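Local atomic coordinates of dipeptidase AC. Metallo peptidase. MEROPS family M19 (Rhodobacter sphaeroides, PDB entry 3LY0), a protein that probably hydrolyses dipeptides as a zinc-dependent metallodipeptidase of peptidase family M19. Residues 265-270 and 309-314; 69-74 and 274-279. All blocks are in the same frame, centred on the assembly; numbering follows the deposited sequence.

Contact 1: residues 265-270 and 309-314. With LY0 ((2R)-3-[(R)-[(1R)-1-aminoethyl](hydroxy)phosphoryl]-2-methylpropanoic acid), chain C.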
# COMPACT_ATOMS: atom_id res chain seq x y z
N PHE A 265 -4.28 -1.68 7.56
CA PHE A 265 -5.48 -1.87 8.38
C PHE A 265 -6.05 -3.29 8.26
O PHE A 265 -7.04 -3.61 8.90
CB PHE A 265 -6.60 -0.89 8.02
CG PHE A 265 -6.27 0.58 8.24
CD1 PHE A 265 -5.12 0.97 8.92
CD2 PHE A 265 -7.11 1.56 7.75
CE1 PHE A 265 -4.83 2.31 9.09
CE2 PHE A 265 -6.84 2.90 7.92
CZ PHE A 265 -5.69 3.27 8.60
N ALA A 266 -5.44 -4.13 7.43
CA ALA A 266 -5.94 -5.49 7.27
C ALA A 266 -5.97 -6.22 8.60
O ALA A 266 -4.95 -6.31 9.29
CB ALA A 266 -5.07 -6.26 6.28
N THR A 267 -7.14 -6.75 8.95
CA THR A 267 -7.34 -7.49 10.19
C THR A 267 -6.27 -8.58 10.35
O THR A 267 -5.70 -8.76 11.44
CB THR A 267 -8.74 -8.11 10.20
OG1 THR A 267 -8.95 -8.79 8.96
CG2 THR A 267 -9.79 -7.02 10.33
N SER A 268 -6.00 -9.28 9.25
CA SER A 268 -5.08 -10.42 9.26
C SER A 268 -3.67 -10.04 9.70
O SER A 268 -2.92 -10.89 10.18
CB SER A 268 -5.00 -11.03 7.87
OG SER A 268 -6.30 -11.39 7.43
N PHE A 269 -3.30 -8.77 9.52
CA PHE A 269 -1.93 -8.34 9.77
C PHE A 269 -1.81 -7.53 11.05
O PHE A 269 -0.71 -7.16 11.44
CB PHE A 269 -1.41 -7.51 8.59
CG PHE A 269 -1.51 -8.21 7.25
CD1 PHE A 269 -1.54 -9.60 7.17
CD2 PHE A 269 -1.57 -7.47 6.08
CE1 PHE A 269 -1.62 -10.24 5.93
CE2 PHE A 269 -1.66 -8.09 4.84
CZ PHE A 269 -1.69 -9.48 4.77
N LEU A 270 -2.95 -7.27 11.69
CA LEU A 270 -3.01 -6.49 12.94
C LEU A 270 -3.25 -7.37 14.17
O LEU A 270 -2.62 -7.17 15.20
CB LEU A 270 -4.15 -5.47 12.86
CG LEU A 270 -3.96 -4.23 11.98
CD1 LEU A 270 -5.25 -3.44 11.86
CD2 LEU A 270 -2.86 -3.33 12.54
N GLY A 309 -8.84 -3.13 -0.35
CA GLY A 309 -8.04 -4.31 -0.64
C GLY A 309 -8.14 -5.43 0.40
O GLY A 309 -7.73 -6.55 0.12
N ALA A 310 -8.68 -5.13 1.57
CA ALA A 310 -8.72 -6.09 2.68
C ALA A 310 -9.85 -5.79 3.64
O ALA A 310 -10.38 -4.68 3.65
CB ALA A 310 -7.39 -6.05 3.42
N THR A 311 -10.20 -6.76 4.47
CA THR A 311 -11.12 -6.50 5.58
C THR A 311 -10.37 -5.72 6.66
O THR A 311 -9.24 -6.08 7.00
CB THR A 311 -11.65 -7.81 6.19
OG1 THR A 311 -12.35 -8.54 5.17
CG2 THR A 311 -12.61 -7.51 7.34
N ILE A 312 -11.00 -4.67 7.19
CA ILE A 312 -10.35 -3.81 8.18
C ILE A 312 -11.16 -3.82 9.49
O ILE A 312 -12.26 -4.37 9.52
CB ILE A 312 -10.16 -2.36 7.61
CG1 ILE A 312 -11.51 -1.66 7.42
CG2 ILE A 312 -9.38 -2.41 6.30
CD1 ILE A 312 -11.41 -0.22 6.89
N PRO A 313 -10.61 -3.25 10.57
CA PRO A 313 -11.29 -3.33 11.87
C PRO A 313 -12.66 -2.66 11.86
O PRO A 313 -12.84 -1.63 11.23
CB PRO A 313 -10.35 -2.58 12.82
CG PRO A 313 -9.00 -2.61 12.13
CD PRO A 313 -9.33 -2.51 10.67
N GLN A 314 -13.62 -3.25 12.57
CA GLN A 314 -14.97 -2.70 12.63
C GLN A 314 -15.00 -1.25 13.10
O GLN A 314 -15.86 -0.48 12.68
CB GLN A 314 -15.87 -3.58 13.51
CG GLN A 314 -15.46 -3.62 14.98
CD GLN A 314 -16.21 -4.67 15.78
OE1 GLN A 314 -17.10 -5.35 15.26
NE2 GLN A 314 -15.86 -4.80 17.06
P LY0 C . -3.73 -6.26 -1.35
C1 LY0 C . -5.29 -7.75 -3.13
N1 LY0 C . -4.38 -5.56 -3.85
C2 LY0 C . -4.91 -6.33 -2.74
C4 LY0 C . -4.53 -6.88 0.19
C5 LY0 C . -3.73 -7.89 0.97
C6 LY0 C . -2.29 -7.47 1.16
C7 LY0 C . -4.40 -8.39 2.21
O31 LY0 C . -3.33 -4.81 -1.24
O32 LY0 C . -2.46 -7.10 -1.71
O61 LY0 C . -1.39 -8.39 1.58
O62 LY0 C . -1.91 -6.32 0.90

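Contact 2: residues 69-74 and 274-279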
# COMPACT_ATOMS: atom_id res chain seq x y z
N HIS A 69 -12.76 -19.23 -1.34
CA HIS A 69 -11.93 -20.23 -0.67
C HIS A 69 -10.76 -19.60 0.08
O HIS A 69 -10.37 -20.08 1.14
CB HIS A 69 -11.49 -21.36 -1.62
CG HIS A 69 -10.86 -20.89 -2.89
ND1 HIS A 69 -11.54 -20.16 -3.84
CD2 HIS A 69 -9.62 -21.09 -3.40
CE1 HIS A 69 -10.74 -19.91 -4.86
NE2 HIS A 69 -9.57 -20.46 -4.62
N PHE A 70 -10.21 -18.51 -0.45
CA PHE A 70 -9.12 -17.81 0.23
C PHE A 70 -9.60 -17.10 1.49
O PHE A 70 -8.96 -17.15 2.53
CB PHE A 70 -8.45 -16.81 -0.71
CG PHE A 70 -7.80 -17.43 -1.90
CD1 PHE A 70 -7.19 -18.68 -1.82
CD2 PHE A 70 -7.77 -16.76 -3.12
CE1 PHE A 70 -6.58 -19.24 -2.92
CE2 PHE A 70 -7.15 -17.32 -4.22
CZ PHE A 70 -6.56 -18.56 -4.13
N GLU A 71 -10.73 -16.41 1.37
CA GLU A 71 -11.30 -15.72 2.53
C GLU A 71 -11.57 -16.72 3.65
O GLU A 71 -11.22 -16.47 4.80
CB GLU A 71 -12.57 -14.96 2.15
CG GLU A 71 -12.28 -13.74 1.28
CD GLU A 71 -13.53 -12.96 0.92
OE1 GLU A 71 -14.64 -13.52 1.05
OE2 GLU A 71 -13.39 -11.78 0.51
N ALA A 72 -12.16 -17.85 3.30
CA ALA A 72 -12.47 -18.87 4.31
C ALA A 72 -11.21 -19.40 4.99
O ALA A 72 -11.19 -19.61 6.20
CB ALA A 72 -13.26 -20.02 3.69
N MET A 73 -10.15 -19.62 4.22
CA MET A 73 -8.90 -20.10 4.79
C MET A 73 -8.32 -19.09 5.76
O MET A 73 -7.86 -19.44 6.85
CB MET A 73 -7.89 -20.41 3.69
CG MET A 73 -8.30 -21.56 2.79
SD MET A 73 -7.10 -21.80 1.47
CE MET A 73 -5.64 -22.14 2.42
N MET A 74 -8.33 -17.82 5.36
CA MET A 74 -7.77 -16.76 6.20
C MET A 74 -8.61 -16.50 7.45
O MET A 74 -8.14 -15.85 8.39
CB MET A 74 -7.54 -15.48 5.38
CG MET A 74 -6.36 -15.59 4.38
SD MET A 74 -6.07 -14.13 3.33
CE MET A 74 -7.75 -13.85 2.81
N GLY A 274 -3.87 -13.34 13.99
CA GLY A 274 -3.76 -13.42 12.54
C GLY A 274 -5.03 -13.78 11.80
O GLY A 274 -4.98 -14.18 10.63
N ARG A 275 -6.17 -13.64 12.47
CA ARG A 275 -7.47 -13.98 11.89
C ARG A 275 -7.98 -12.84 11.03
O ARG A 275 -7.53 -11.70 11.17
CB ARG A 275 -8.50 -14.25 12.99
CG ARG A 275 -8.30 -15.55 13.77
CD ARG A 275 -9.47 -15.76 14.72
NE ARG A 275 -10.75 -15.68 14.02
CZ ARG A 275 -11.93 -15.58 14.61
NH1 ARG A 275 -12.01 -15.54 15.94
NH2 ARG A 275 -13.04 -15.51 13.88
N ARG A 276 -8.93 -13.14 10.15
CA ARG A 276 -9.49 -12.14 9.24
C ARG A 276 -10.65 -11.31 9.82
O ARG A 276 -11.01 -10.26 9.27
CB ARG A 276 -9.92 -12.82 7.94
CG ARG A 276 -10.24 -11.87 6.80
CD ARG A 276 -10.61 -12.62 5.53
NE ARG A 276 -11.89 -13.30 5.67
CZ ARG A 276 -13.05 -12.81 5.24
NH1 ARG A 276 -13.08 -11.64 4.62
NH2 ARG A 276 -14.17 -13.49 5.41
N SER A 277 -11.24 -11.77 10.91
CA SER A 277 -12.43 -11.13 11.48
C SER A 277 -12.27 -9.64 11.83
O SER A 277 -11.32 -9.25 12.50
CB SER A 277 -12.91 -11.90 12.71
OG SER A 277 -13.96 -11.20 13.35
N ALA A 278 -13.24 -8.83 11.40
CA ALA A 278 -13.27 -7.42 11.73
C ALA A 278 -13.65 -7.14 13.19
O ALA A 278 -13.62 -5.99 13.63
CB ALA A 278 -14.25 -6.69 10.80
N GLU A 279 -14.02 -8.19 13.93
CA GLU A 279 -14.45 -8.04 15.33
C GLU A 279 -13.24 -7.95 16.26
O GLU A 279 -12.74 -8.96 16.77
CB GLU A 279 -15.37 -9.20 15.74
CG GLU A 279 -15.77 -9.19 17.21
CD GLU A 279 -16.58 -10.41 17.61
OE1 GLU A 279 -16.55 -10.78 18.80
OE2 GLU A 279 -17.23 -11.01 16.72
O HOH W 1 -6.37 -13.91 8.23

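Contact 1: residues 265-270 and 309-314
In this TIM-barrel-clan metallopeptidase, the chain following strand 260-263 meets the loop after strand 301-303 beside the inhibitor pocket, to which Phe-269, Gly-309 and Ala-310 belong. One hydrogen bond ties the two segments: Thr-267 N donates to Thr-311 O at 2.9 Å, nearly straight (168° at the hydrogen) and in the carbonyl plane. The same oxygen receives a CA-H...O contact from Ala-266 CA at 3.4 Å, and Phe-265 O takes another from Ile-312 CA. The Ile-312 branch CG2, beside its own backbone N, reaches Phe-265 CB at 3.6 Å, while the Phe-265 ring leads away to an edge-to-face meeting with Phe-307. The Leu-270 and Pro-313 side chains cross at about a right angle, CD1 3.9 Å from CG. On the ligand side, Ala-266 CB and Ala-310 CB touch at 3.7 Å, and Ala-310 CB lies 4.0 Å from LY0 C7. Phe-269 presents its ring edge to the LY0 carboxylate, CE2 standing 3.3 Å from O61. One straight N-H...O bond, seconded by two CA-H...O contacts, thus sets how the backbones meet, with apolar packing around it; the pocket wall combines methyl, ring edge and the Gly-309 carbonyl, its O 3.2 Å from LY0 C4.

Contact 2: residues 69-74 and 274-279
Near the inhibitor pocket, the side chain of Met-74 being about 6 Å from LY0, helix 68-75 is joined at its C-terminal part to the loop 274-279 by a stacked arginine and a bridging water. Arg-276 carries the contact. Its CG stands anti to the backbone N (chi1 -168°), and a bend at chi3 (69°), together with the turn about chi4, lays the guanidinium flat against Glu-71. Glu-71 CB sits over the centre of one guanidinium face, 3.8 Å from Arg-276 CZ, and the extended Glu-71 chain runs the carboxylate out alongside the guanidinium, the two planes 9° apart and stacked. Glu-71 OE2 and Arg-276 NH1 are 4.1 Å apart, but the oxygen lies well out of the guanidinium plane and no N-H is directed at it, so any attraction is probably one of charge alone. The salt bridge goes instead from Arg-276 NE to Asp-75 OD1, one residue after Met-74. Met-74 packs obliquely against the aliphatic part of the arginine, its CE 4.1 Å from Arg-276 CD. Between the two backbones, a water donates to Met-74 O at 2.6 Å and to Gly-274 O at 2.8 Å, linking them. An alanine in place of Arg-276 would probably loosen the loop from the helix, since the stack on Glu-71, the packing on Met-74 and the bridge to Asp-75 would all go. The contact is at the surface, where helix 68-75, which follows strand 50-57, meets the connection between helices 267-270 and 283-296.

How the contacts relate
Contacts 1 and 2 have centres 9 Å apart, and their segments alternate along the chain. They meet directly through Arg-276 O and Thr-267 OG1, 2.5 Å apart in a probable hydrogen bond, and again through Gln-314 N and Ala-278 O at 2.9 Å, probably another. Packing adds Thr-311 OG1 against Arg-276 NH1 at 3.2 Å. Residues 274-279 therefore lie between helix 68-75 and the segments 265-270 and 309-314 of contact 1. Contact 1 touches the inhibitor itself, and the side chain of Ala-310 is about 8 Å from a zinc ion; contact 2 stands farther out, with the side chain of Met-74 about 11 Å from a zinc ion.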